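Local coordinates for protein acetone carboxylase alpha subunit (Xanthobacter autotrophicus Py2, PDB 5M45) that forms the alpha subunit of a multi-subunit acetone carboxylase, belongs to the hydantoinase B/oxoprolinase family and binds manganese and magnesium ions, at residues A[273-276]-A[277-281]; A[210-213]-A[214-218]; A[669-673]-A[674-678]. All coordinates share one frame; numbering follows the deposited sequence.

Contact 1 of 3, residues A[273-276]-A[277-281]; sequences LGLQ and ARIKA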
loop_
_atom_site.group_PDB
_atom_site.type_symbol
_atom_site.label_atom_id
_atom_site.label_comp_id
_atom_site.label_asym_id
_atom_site.label_seq_id
_atom_site.Cartn_x
_atom_site.Cartn_y
_atom_site.Cartn_z
ATOM N N LEU A 273 -4.609 10.357 -40.345
ATOM C CA LEU A 273 -4.263 10.678 -41.752
ATOM C C LEU A 273 -2.758 10.946 -41.960
ATOM O O LEU A 273 -2.178 10.514 -42.945
ATOM C CB LEU A 273 -5.097 11.881 -42.292
ATOM C CG LEU A 273 -6.600 11.587 -42.449
ATOM C CD1 LEU A 273 -7.396 12.892 -42.592
ATOM C CD2 LEU A 273 -6.891 10.634 -43.622
ATOM N N GLY A 274 -2.162 11.668 -41.025
ATOM C CA GLY A 274 -0.708 11.998 -41.017
ATOM C C GLY A 274 0.173 10.745 -40.956
ATOM O O GLY A 274 1.150 10.623 -41.710
ATOM N N LEU A 275 -0.176 9.790 -40.087
ATOM C CA LEU A 275 0.572 8.519 -40.034
ATOM C C LEU A 275 0.482 7.727 -41.342
ATOM O O LEU A 275 1.484 7.260 -41.855
ATOM C CB LEU A 275 0.093 7.635 -38.879
ATOM C CG LEU A 275 0.664 6.215 -38.872
ATOM C CD1 LEU A 275 2.157 6.282 -38.583
ATOM C CD2 LEU A 275 -0.030 5.328 -37.865
ATOM N N GLN A 276 -0.736 7.561 -41.844
ATOM C CA GLN A 276 -0.972 6.831 -43.095
ATOM C C GLN A 276 -0.146 7.425 -44.274
ATOM O O GLN A 276 0.504 6.693 -45.031
ATOM C CB GLN A 276 -2.460 6.815 -43.395
ATOM C CG GLN A 276 -2.857 5.988 -44.599
ATOM C CD GLN A 276 -4.345 6.145 -44.928
ATOM O OE1 GLN A 276 -4.969 7.232 -44.800
ATOM N NE2 GLN A 276 -4.932 5.069 -45.326
ATOM N N ALA A 277 -0.146 8.745 -44.373
ATOM C CA ALA A 277 0.592 9.430 -45.431
ATOM C C ALA A 277 2.101 9.253 -45.281
ATOM O O ALA A 277 2.795 9.025 -46.265
ATOM C CB ALA A 277 0.235 10.924 -45.483
ATOM N N ARG A 278 2.597 9.341 -44.037
ATOM C CA ARG A 278 4.026 9.167 -43.772
ATOM C C ARG A 278 4.509 7.734 -44.058
ATOM O O ARG A 278 5.594 7.544 -44.624
ATOM C CB ARG A 278 4.390 9.672 -42.375
ATOM C CG ARG A 278 4.472 11.206 -42.316
ATOM C CD ARG A 278 5.840 11.598 -42.818
ATOM N NE ARG A 278 6.084 13.026 -42.921
ATOM C CZ ARG A 278 7.312 13.549 -43.147
ATOM N NH1 ARG A 278 8.451 12.770 -43.225
ATOM N NH2 ARG A 278 7.433 14.867 -43.188
ATOM N N ILE A 279 3.685 6.747 -43.714
ATOM C CA ILE A 279 3.982 5.352 -44.040
ATOM C C ILE A 279 4.120 5.169 -45.558
ATOM O O ILE A 279 5.084 4.577 -46.013
ATOM C CB ILE A 279 2.958 4.382 -43.425
ATOM C CG1 ILE A 279 3.216 4.305 -41.921
ATOM C CG2 ILE A 279 3.074 2.987 -44.043
ATOM C CD1 ILE A 279 2.176 3.481 -41.183
ATOM N N LYS A 280 3.183 5.723 -46.323
ATOM C CA LYS A 280 3.248 5.583 -47.798
ATOM C C LYS A 280 4.352 6.408 -48.451
ATOM O O LYS A 280 4.818 6.042 -49.521
ATOM C CB LYS A 280 1.915 5.933 -48.440
ATOM C CG LYS A 280 0.775 5.053 -47.963
ATOM C CD LYS A 280 -0.257 4.755 -49.006
ATOM C CE LYS A 280 -1.202 5.881 -49.226
ATOM N NZ LYS A 280 -2.278 5.339 -50.105
ATOM N N ALA A 281 4.777 7.498 -47.811
ATOM C CA ALA A 281 5.878 8.332 -48.329
ATOM C C ALA A 281 7.292 7.791 -48.006
ATOM O O ALA A 281 8.220 8.039 -48.792
ATOM C CB ALA A 281 5.736 9.774 -47.832
#
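Four successive i to i+4 backbone hydrogen bonds join residues 273-276 to 277-281 in one unbroken alpha-helical run, from Ala277 N to Leu273 O at the start to Lys280 N on Gln276 O at the end. The straightest of them runs from Ile279 N to Leu275 O, 2.9 Å long with an N-H...O angle of 165°. On the side chains, the apolar meeting is between Leu275 and Ile279, one turn apart on the same face. A chi1 of 171° sends CG of Leu275 outward from the helix, and the CD1 branch then leads forward toward Ile279. Its CD1 lies 3.8 Å from Ile279 CD1, and the two side chains cross obliquely. Ile279 meets it with the CG1 branch, whose CG1 also rests 3.4 Å from Leu275 O. This is an i, i+4 side-chain pair on the buried face, near the C-terminal end of helix 257-282. Trp330 of strand 330-333 packs on both Leu275 and Ile279, while Leu364 and Ile365 cover Leu275; an aromatic side chain of another protein's chain also reaches Ile279. The polar side chains leave the helix in other directions. Arg278 lays its CB and CG against the carbonyl of Gly274, CG 3.4 Å from Gly274 O, then bends at chi2 (-83°) so that the guanidinium departs from the helix and NE forms a salt bridge with Glu368. Gln276 has an extended chain that carries its amide NE2 to Asp327 O, to which it donates. Lys280 begins in the same manner as Arg278, its CG 3.4 Å from Gln276 O, and an aromatic side chain of the other protein packs on it.

Contact 2 of 3, residues A[210-213]-A[214-218]; sequences DTLF and RDWLH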
loop_
_atom_site.group_PDB
_atom_site.type_symbol
_atom_site.label_atom_id
_atom_site.label_comp_id
_atom_site.label_asym_id
_atom_site.label_seq_id
_atom_site.Cartn_x
_atom_site.Cartn_y
_atom_site.Cartn_z
ATOM N N ASP A 210 -11.622 22.439 -6.232
ATOM C CA ASP A 210 -10.212 22.809 -6.441
ATOM C C ASP A 210 -9.330 22.642 -5.198
ATOM O O ASP A 210 -8.237 23.207 -5.134
ATOM C CB ASP A 210 -10.087 24.247 -7.050
ATOM C CG ASP A 210 -10.485 24.304 -8.545
ATOM O OD1 ASP A 210 -10.756 23.264 -9.199
ATOM O OD2 ASP A 210 -10.521 25.434 -9.096
ATOM N N THR A 211 -9.779 21.838 -4.236
ATOM C CA THR A 211 -9.140 21.746 -2.922
ATOM C C THR A 211 -8.884 20.275 -2.582
ATOM O O THR A 211 -9.833 19.469 -2.602
ATOM C CB THR A 211 -10.014 22.363 -1.829
ATOM O OG1 THR A 211 -10.375 23.683 -2.216
ATOM C CG2 THR A 211 -9.263 22.455 -0.496
ATOM N N LEU A 212 -7.622 19.934 -2.263
ATOM C CA LEU A 212 -7.285 18.558 -1.886
ATOM C C LEU A 212 -7.853 18.132 -0.511
ATOM O O LEU A 212 -7.855 18.917 0.446
ATOM C CB LEU A 212 -5.757 18.356 -1.928
ATOM C CG LEU A 212 -5.150 18.446 -3.336
ATOM C CD1 LEU A 212 -3.654 18.481 -3.224
ATOM C CD2 LEU A 212 -5.522 17.275 -4.217
ATOM N N PHE A 213 -8.323 16.906 -0.417
ATOM C CA PHE A 213 -8.900 16.402 0.842
ATOM C C PHE A 213 -7.776 16.053 1.835
ATOM O O PHE A 213 -6.784 15.410 1.471
ATOM C CB PHE A 213 -9.744 15.125 0.623
ATOM C CG PHE A 213 -10.909 15.260 -0.330
ATOM C CD1 PHE A 213 -11.752 16.351 -0.300
ATOM C CD2 PHE A 213 -11.216 14.225 -1.217
ATOM C CE1 PHE A 213 -12.867 16.435 -1.161
ATOM C CE2 PHE A 213 -12.312 14.309 -2.081
ATOM C CZ PHE A 213 -13.138 15.428 -2.050
ATOM N N ARG A 214 -7.982 16.400 3.101
ATOM C CA ARG A 214 -6.971 16.184 4.134
ATOM C C ARG A 214 -6.677 14.679 4.404
ATOM O O ARG A 214 -5.520 14.331 4.678
ATOM C CB ARG A 214 -7.374 16.864 5.441
ATOM C CG ARG A 214 -6.218 17.057 6.402
ATOM C CD ARG A 214 -6.629 17.480 7.791
ATOM N NE ARG A 214 -7.549 18.614 7.865
ATOM C CZ ARG A 214 -7.225 19.901 7.889
ATOM N NH1 ARG A 214 -8.195 20.818 8.017
ATOM N NH2 ARG A 214 -5.971 20.315 7.760
ATOM N N ASP A 215 -7.698 13.809 4.344
ATOM C CA ASP A 215 -7.478 12.366 4.549
ATOM C C ASP A 215 -6.523 11.801 3.496
ATOM O O ASP A 215 -5.617 11.018 3.846
ATOM C CB ASP A 215 -8.786 11.527 4.642
ATOM C CG ASP A 215 -9.770 11.777 3.488
ATOM O OD1 ASP A 215 -9.794 12.885 2.932
ATOM O OD2 ASP A 215 -10.539 10.833 3.139
ATOM N N TRP A 216 -6.692 12.219 2.229
ATOM C CA TRP A 216 -5.748 11.894 1.152
ATOM C C TRP A 216 -4.331 12.409 1.437
ATOM O O TRP A 216 -3.337 11.676 1.285
ATOM C CB TRP A 216 -6.238 12.447 -0.198
ATOM C CG TRP A 216 -5.164 12.652 -1.244
ATOM C CD1 TRP A 216 -4.617 13.847 -1.623
ATOM C CD2 TRP A 216 -4.481 11.641 -1.986
ATOM N NE1 TRP A 216 -3.646 13.643 -2.580
ATOM C CE2 TRP A 216 -3.546 12.296 -2.830
ATOM C CE3 TRP A 216 -4.578 10.240 -2.043
ATOM C CZ2 TRP A 216 -2.710 11.594 -3.733
ATOM C CZ3 TRP A 216 -3.714 9.533 -2.929
ATOM C CH2 TRP A 216 -2.822 10.215 -3.769
ATOM N N LEU A 217 -4.238 13.671 1.848
ATOM C CA LEU A 217 -2.937 14.306 2.121
ATOM C C LEU A 217 -2.151 13.562 3.212
ATOM O O LEU A 217 -0.988 13.179 2.987
ATOM C CB LEU A 217 -3.102 15.809 2.459
ATOM C CG LEU A 217 -3.601 16.736 1.348
ATOM C CD1 LEU A 217 -4.009 18.107 1.882
ATOM C CD2 LEU A 217 -2.570 16.897 0.212
ATOM N N HIS A 218 -2.803 13.299 4.354
ATOM C CA HIS A 218 -2.147 12.621 5.476
ATOM C C HIS A 218 -1.712 11.174 5.121
ATOM O O HIS A 218 -0.606 10.741 5.446
ATOM C CB HIS A 218 -3.007 12.641 6.749
ATOM C CG HIS A 218 -3.058 13.974 7.462
ATOM N ND1 HIS A 218 -3.060 14.076 8.838
ATOM C CD2 HIS A 218 -3.047 15.249 6.999
ATOM C CE1 HIS A 218 -3.075 15.349 9.192
ATOM N NE2 HIS A 218 -3.045 16.078 8.097
#
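The extended residues 211-212 run straight into the first turn of helix 214-222, with Phe213 at the N-cap position contributing its backbone carbonyl: Leu217 N is hydrogen-bonded to Phe213 O at 3.1 Å. Leu212 and Leu217 meet across the turn at about a right angle: Leu212 CD1 lies 3.9 Å from Leu217 CD2. The CD2 branch of Leu212 is directed instead to the indole of Trp216, 4.4 Å from its CD1. With chi1 at 157°, the Trp216 indole has Phe213 O at its edge, near its plane, and CB is 3.4 Å from that oxygen; NE1 donates to Glu234 of helix 227-255, which also touches both leucines. On another side, Phe213 and Asp215 lie side by side and point the same way, ring and carboxylate planes 45° apart, with Asp215 OD1 3.2 Å from Phe213 CB. Asp215 OD2 accepts from Lys205 N of the second subunit; Arg214 NH1 donates to Asn126 O and NH2 forms a salt bridge with Asp767, both of that subunit. The arrangement is a strand-to-helix junction at the outermost strand of the seven-stranded antiparallel sheet, its apolar side chains packed among neighbouring strands and helix 227-255, its polar ones in the interface between two copies of the protein.

Contact 3 of 3, residues A[669-673]-A[674-678]; sequences YGVDE and TATAA. Unlike the reference sequence in segment 674-678: Thr674 (reference Ala), Ala675 (reference Gly).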
loop_
_atom_site.group_PDB
_atom_site.type_symbol
_atom_site.label_atom_id
_atom_site.label_comp_id
_atom_site.label_asym_id
_atom_site.label_seq_id
_atom_site.Cartn_x
_atom_site.Cartn_y
_atom_site.Cartn_z
ATOM N N TYR A 669 47.458 9.318 -31.668
ATOM C CA TYR A 669 47.447 8.210 -32.629
ATOM C C TYR A 669 47.111 8.687 -34.050
ATOM O O TYR A 669 46.231 9.496 -34.255
ATOM C CB TYR A 669 46.453 7.120 -32.204
ATOM C CG TYR A 669 46.867 6.347 -30.981
ATOM C CD1 TYR A 669 47.695 5.221 -31.085
ATOM C CD2 TYR A 669 46.434 6.729 -29.703
ATOM C CE1 TYR A 669 48.049 4.481 -29.960
ATOM C CE2 TYR A 669 46.787 6.007 -28.568
ATOM C CZ TYR A 669 47.610 4.895 -28.703
ATOM O OH TYR A 669 47.961 4.164 -27.597
ATOM N N GLY A 670 47.821 8.154 -35.026
ATOM C CA GLY A 670 47.550 8.381 -36.460
ATOM C C GLY A 670 47.498 7.067 -37.232
ATOM O O GLY A 670 47.941 6.045 -36.733
ATOM N N VAL A 671 46.964 7.094 -38.441
ATOM C CA VAL A 671 46.744 5.870 -39.220
ATOM C C VAL A 671 47.973 5.496 -40.058
ATOM O O VAL A 671 48.540 6.350 -40.727
ATOM C CB VAL A 671 45.555 6.059 -40.189
ATOM C CG1 VAL A 671 45.387 4.850 -41.115
ATOM C CG2 VAL A 671 44.266 6.343 -39.390
ATOM N N ASP A 672 48.361 4.218 -40.030
ATOM C CA ASP A 672 49.268 3.615 -41.048
ATOM C C ASP A 672 48.402 3.047 -42.182
ATOM O O ASP A 672 47.827 1.965 -42.043
ATOM C CB ASP A 672 50.163 2.510 -40.415
ATOM C CG ASP A 672 51.169 1.927 -41.387
ATOM O OD1 ASP A 672 50.976 1.957 -42.620
ATOM O OD2 ASP A 672 52.192 1.410 -40.898
ATOM N N GLU A 673 48.323 3.774 -43.299
ATOM C CA GLU A 673 47.402 3.450 -44.383
ATOM C C GLU A 673 47.761 2.126 -45.097
ATOM O O GLU A 673 46.856 1.350 -45.430
ATOM C CB GLU A 673 47.247 4.653 -45.370
ATOM C CG GLU A 673 46.309 5.804 -44.918
ATOM C CD GLU A 673 46.979 6.895 -44.056
ATOM O OE1 GLU A 673 46.319 7.903 -43.627
ATOM O OE2 GLU A 673 48.226 6.784 -43.862
ATOM N N THR A 674 49.055 1.867 -45.302
ATOM C CA THR A 674 49.523 0.631 -45.956
ATOM C C THR A 674 49.275 -0.612 -45.085
ATOM O O THR A 674 48.779 -1.633 -45.567
ATOM C CB THR A 674 51.032 0.704 -46.328
ATOM O OG1 THR A 674 51.221 1.680 -47.350
ATOM C CG2 THR A 674 51.559 -0.636 -46.863
ATOM N N ALA A 675 49.647 -0.516 -43.815
ATOM C CA ALA A 675 49.484 -1.632 -42.882
ATOM C C ALA A 675 47.984 -1.917 -42.614
ATOM O O ALA A 675 47.605 -3.078 -42.394
ATOM C CB ALA A 675 50.233 -1.342 -41.598
ATOM N N THR A 676 47.148 -0.869 -42.668
ATOM C CA THR A 676 45.687 -1.002 -42.511
ATOM C C THR A 676 45.068 -1.779 -43.711
ATOM O O THR A 676 44.199 -2.665 -43.533
ATOM C CB THR A 676 45.020 0.404 -42.345
ATOM O OG1 THR A 676 45.394 0.967 -41.085
ATOM C CG2 THR A 676 43.470 0.356 -42.411
ATOM N N ALA A 677 45.479 -1.432 -44.923
ATOM C CA ALA A 677 44.997 -2.149 -46.123
ATOM C C ALA A 677 45.342 -3.639 -46.047
ATOM O O ALA A 677 44.490 -4.471 -46.354
ATOM C CB ALA A 677 45.542 -1.536 -47.416
ATOM N N ALA A 678 46.565 -3.960 -45.603
ATOM C CA ALA A 678 47.007 -5.344 -45.454
ATOM C C ALA A 678 46.238 -6.050 -44.345
ATOM O O ALA A 678 45.865 -7.211 -44.517
ATOM C CB ALA A 678 48.493 -5.430 -45.170
#
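Asp672 and Thr676 meet at the backbone carbonyl of Asp672, which is gripped twice: Thr676 N donates at 3.0 Å and Thr676 OG1 at 2.8 Å, from opposite faces of the carbonyl plane. The hydroxyl sits 41° out of that plane, placed there by a chi1 of -69° that sets OG1 beside its own backbone N. Thr676 OG1 also has Val660 N as a hydrogen-bonding partner. Asp672 carries a second acceptor: Ala675 N donates to OD1 over 3.1 Å, nearly straight at 173°, and meets the carboxylate from above its plane. This is an N-cap, with Asp672 closing the start of helix 673-690 as the chain leaves strand 669-671 of a two-stranded antiparallel hairpin. The other carboxylate oxygen, OD2, pairs with Arg662 of the partner strand 661-663 in a salt bridge, so the cap residue is tied to helix and hairpin alike. Ala675, which differs from the reference sequence, lays its methyl against the carboxylate, CB 3.4 Å from Asp672 CG. One residue on, Glu673 O takes the backbone N of Ala677 at 3.1 Å. Val671 CG1 approaches the hydroxyl of Thr676 to 3.9 Å, its side chain crossing that of Thr676 at about a right angle.

Overall arrangement
All three contacts are local and lie far apart, the nearest atoms of any two being at least about 34 Å from each other. Contact 1 lies wholly within a helix, whereas contacts 2 and 3 each carry a strand into a helix. Contact 3 has an aspartate side-chain cap, with a threonine hydroxyl on the carbonyl of the same residue; contact 2 has a backbone carbonyl at the N-cap position and apolar packing beside it. Contacts 1 and 2 are partly buried and touch other chains, contact 1 a different protein and contact 2 chiefly a second copy. Contact 3 is a surface contact, and no other chain touches it.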